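Local coordinates for protein Myo-inositol dehydrogenase (PDB 3EUW) that probably oxidises myo-inositol with NAD+ as a tetrameric inositol 2-dehydrogenase of the Gfo/Idh/MocA family, pairing a Rossmann fold with a beta-sheet domain, at residues Ala132-Arg137 with Arg183-Asn188. Numbering follows the deposited sequence.
Sequences AAINAR and RFFVPN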
loop_
_atom_site.group_PDB
_atom_site.type_symbol
_atom_site.label_atom_id
_atom_site.label_comp_id
_atom_site.label_asym_id
_atom_site.label_seq_id
_atom_site.Cartn_x
_atom_site.Cartn_y
_atom_site.Cartn_z
ATOM N N ALA A 132 -7.161 9.459 16.656
ATOM C CA ALA A 132 -7.873 10.689 17.009
ATOM C C ALA A 132 -8.458 11.330 15.753
ATOM O O ALA A 132 -9.583 11.835 15.767
ATOM C CB ALA A 132 -6.932 11.663 17.721
ATOM N N ALA A 133 -7.696 11.296 14.665
ATOM C CA ALA A 133 -8.157 11.856 13.398
ATOM C C ALA A 133 -9.437 11.134 12.954
ATOM O O ALA A 133 -10.440 11.769 12.603
ATOM C CB ALA A 133 -7.074 11.707 12.341
ATOM N N ILE A 134 -9.398 9.806 12.981
ATOM C CA ILE A 134 -10.551 9.006 12.599
ATOM C C ILE A 134 -11.776 9.357 13.437
ATOM O O ILE A 134 -12.877 9.464 12.914
ATOM C CB ILE A 134 -10.257 7.497 12.755
ATOM C CG1 ILE A 134 -9.131 7.096 11.804
ATOM C CG2 ILE A 134 -11.524 6.677 12.470
ATOM C CD1 ILE A 134 -8.743 5.615 11.897
ATOM N N ASN A 135 -11.582 9.536 14.738
ATOM C CA ASN A 135 -12.697 9.872 15.619
ATOM C C ASN A 135 -13.324 11.224 15.257
ATOM O O ASN A 135 -14.546 11.343 15.147
ATOM C CB ASN A 135 -12.239 9.876 17.076
ATOM C CG ASN A 135 -13.383 10.120 18.038
ATOM O OD1 ASN A 135 -13.781 11.263 18.259
ATOM N ND2 ASN A 135 -13.936 9.045 18.597
ATOM N N ALA A 136 -12.475 12.228 15.059
ATOM C CA ALA A 136 -12.908 13.577 14.702
ATOM C C ALA A 136 -13.547 13.641 13.319
ATOM O O ALA A 136 -14.521 14.365 13.100
ATOM C CB ALA A 136 -11.717 14.534 14.755
ATOM N N ARG A 137 -12.989 12.891 12.375
ATOM C CA ARG A 137 -13.526 12.907 11.023
ATOM C C ARG A 137 -14.865 12.179 10.996
ATOM O O ARG A 137 -15.772 12.577 10.272
ATOM C CB ARG A 137 -12.511 12.305 10.048
ATOM C CG ARG A 137 -11.228 13.138 9.965
ATOM C CD ARG A 137 -10.139 12.471 9.127
ATOM N NE ARG A 137 -10.527 12.317 7.728
ATOM C CZ ARG A 137 -9.766 11.754 6.797
ATOM N NH1 ARG A 137 -8.564 11.283 7.108
ATOM N NH2 ARG A 137 -10.208 11.658 5.552
ATOM N N ARG A 183 -15.892 3.242 23.344
ATOM C CA ARG A 183 -16.745 4.295 23.898
ATOM C C ARG A 183 -16.373 5.673 23.367
ATOM O O ARG A 183 -17.205 6.576 23.337
ATOM C CB ARG A 183 -16.700 4.296 25.434
ATOM C CG ARG A 183 -17.465 3.138 26.055
ATOM C CD ARG A 183 -17.769 3.369 27.534
ATOM N NE ARG A 183 -18.565 4.580 27.719
ATOM C CZ ARG A 183 -18.104 5.717 28.222
ATOM N NH1 ARG A 183 -16.836 5.813 28.609
ATOM N NH2 ARG A 183 -18.910 6.767 28.311
ATOM N N PHE A 184 -15.123 5.828 22.947
ATOM C CA PHE A 184 -14.646 7.087 22.392
ATOM C C PHE A 184 -15.488 7.369 21.153
ATOM O O PHE A 184 -15.801 8.524 20.846
ATOM C CB PHE A 184 -13.163 6.952 22.028
ATOM C CG PHE A 184 -12.515 8.223 21.529
ATOM C CD1 PHE A 184 -13.026 9.477 21.869
ATOM C CD2 PHE A 184 -11.329 8.167 20.797
ATOM C CE1 PHE A 184 -12.362 10.648 21.489
ATOM C CE2 PHE A 184 -10.658 9.338 20.417
ATOM C CZ PHE A 184 -11.179 10.579 20.768
ATOM N N PHE A 185 -15.865 6.297 20.459
ATOM C CA PHE A 185 -16.663 6.392 19.244
ATOM C C PHE A 185 -18.160 6.291 19.512
ATOM O O PHE A 185 -18.947 7.040 18.938
ATOM C CB PHE A 185 -16.256 5.294 18.243
ATOM C CG PHE A 185 -15.054 5.653 17.403
ATOM C CD1 PHE A 185 -15.201 6.250 16.160
ATOM C CD2 PHE A 185 -13.768 5.431 17.888
ATOM C CE1 PHE A 185 -14.073 6.622 15.412
ATOM C CE2 PHE A 185 -12.649 5.803 17.146
ATOM C CZ PHE A 185 -12.800 6.396 15.911
ATOM N N VAL A 186 -18.540 5.356 20.377
ATOM C CA VAL A 186 -19.939 5.120 20.720
ATOM C C VAL A 186 -20.033 5.038 22.241
ATOM O O VAL A 186 -19.917 3.959 22.823
ATOM C CB VAL A 186 -20.434 3.795 20.110
ATOM C CG1 VAL A 186 -21.913 3.599 20.405
ATOM C CG2 VAL A 186 -20.167 3.788 18.601
ATOM N N PRO A 187 -20.249 6.190 22.898
ATOM C CA PRO A 187 -20.357 6.324 24.353
ATOM C C PRO A 187 -21.372 5.408 25.011
ATOM O O PRO A 187 -21.130 4.868 26.089
ATOM C CB PRO A 187 -20.736 7.797 24.545
ATOM C CG PRO A 187 -20.205 8.460 23.320
ATOM C CD PRO A 187 -20.517 7.476 22.237
ATOM N N ASN A 188 -22.509 5.237 24.353
ATOM C CA ASN A 188 -23.593 4.434 24.890
ATOM C C ASN A 188 -23.657 2.984 24.417
ATOM O O ASN A 188 -24.215 2.682 23.361
ATOM C CB ASN A 188 -24.908 5.145 24.582
ATOM C CG ASN A 188 -24.861 6.616 24.955
ATOM O OD1 ASN A 188 -25.519 7.454 24.329
ATOM N ND2 ASN A 188 -24.080 6.941 25.988
#
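N135 pushes its side-chain amide between the rings of F184 and F185, joining helix 129-139 to the C-terminal end of helix 169-185 in the C-terminal domain of this Gfo/Idh/MocA family enzyme, an alpha/beta domain in which both helices pack on the large mixed sheet. The amide lies stacked on the F184 ring, the two planes 10° apart and ND2 3.3 Å above the ring plane, over its centre. CG and OD1 reach on over the far rim of the same ring, OD1 standing 3.6 Å from F184 CE1, while N135 CB makes a CH-pi contact with that face. ND2 also sits over one face of F185, so a single nitrogen is held between two aromatic faces. The amide reaches the last turn of helix 169-185 because chi1 of N135 (-176°) sets CG opposite the backbone N. Its rotation is fixed further by a moderately bent hydrogen bond from N135 ND2 to F184 O, 3.0 Å long with an N-H...O angle of 151°: F184 O lies close to the amide plane, but ND2 approaches from well above the carbonyl plane. The F185 ring ends nearer helix 129-139, with CG beside its backbone N, and CZ lies 3.5 Å from N135 CA. On the sheet, L146, L149 and L241 touch F185, and L241, A243, L250 and A252 touch I134, which also packs on V260 of the second subunit. At the edge of the F185 ring, near its plane, I134 CG2 meets CZ of F185 at 3.7 Å.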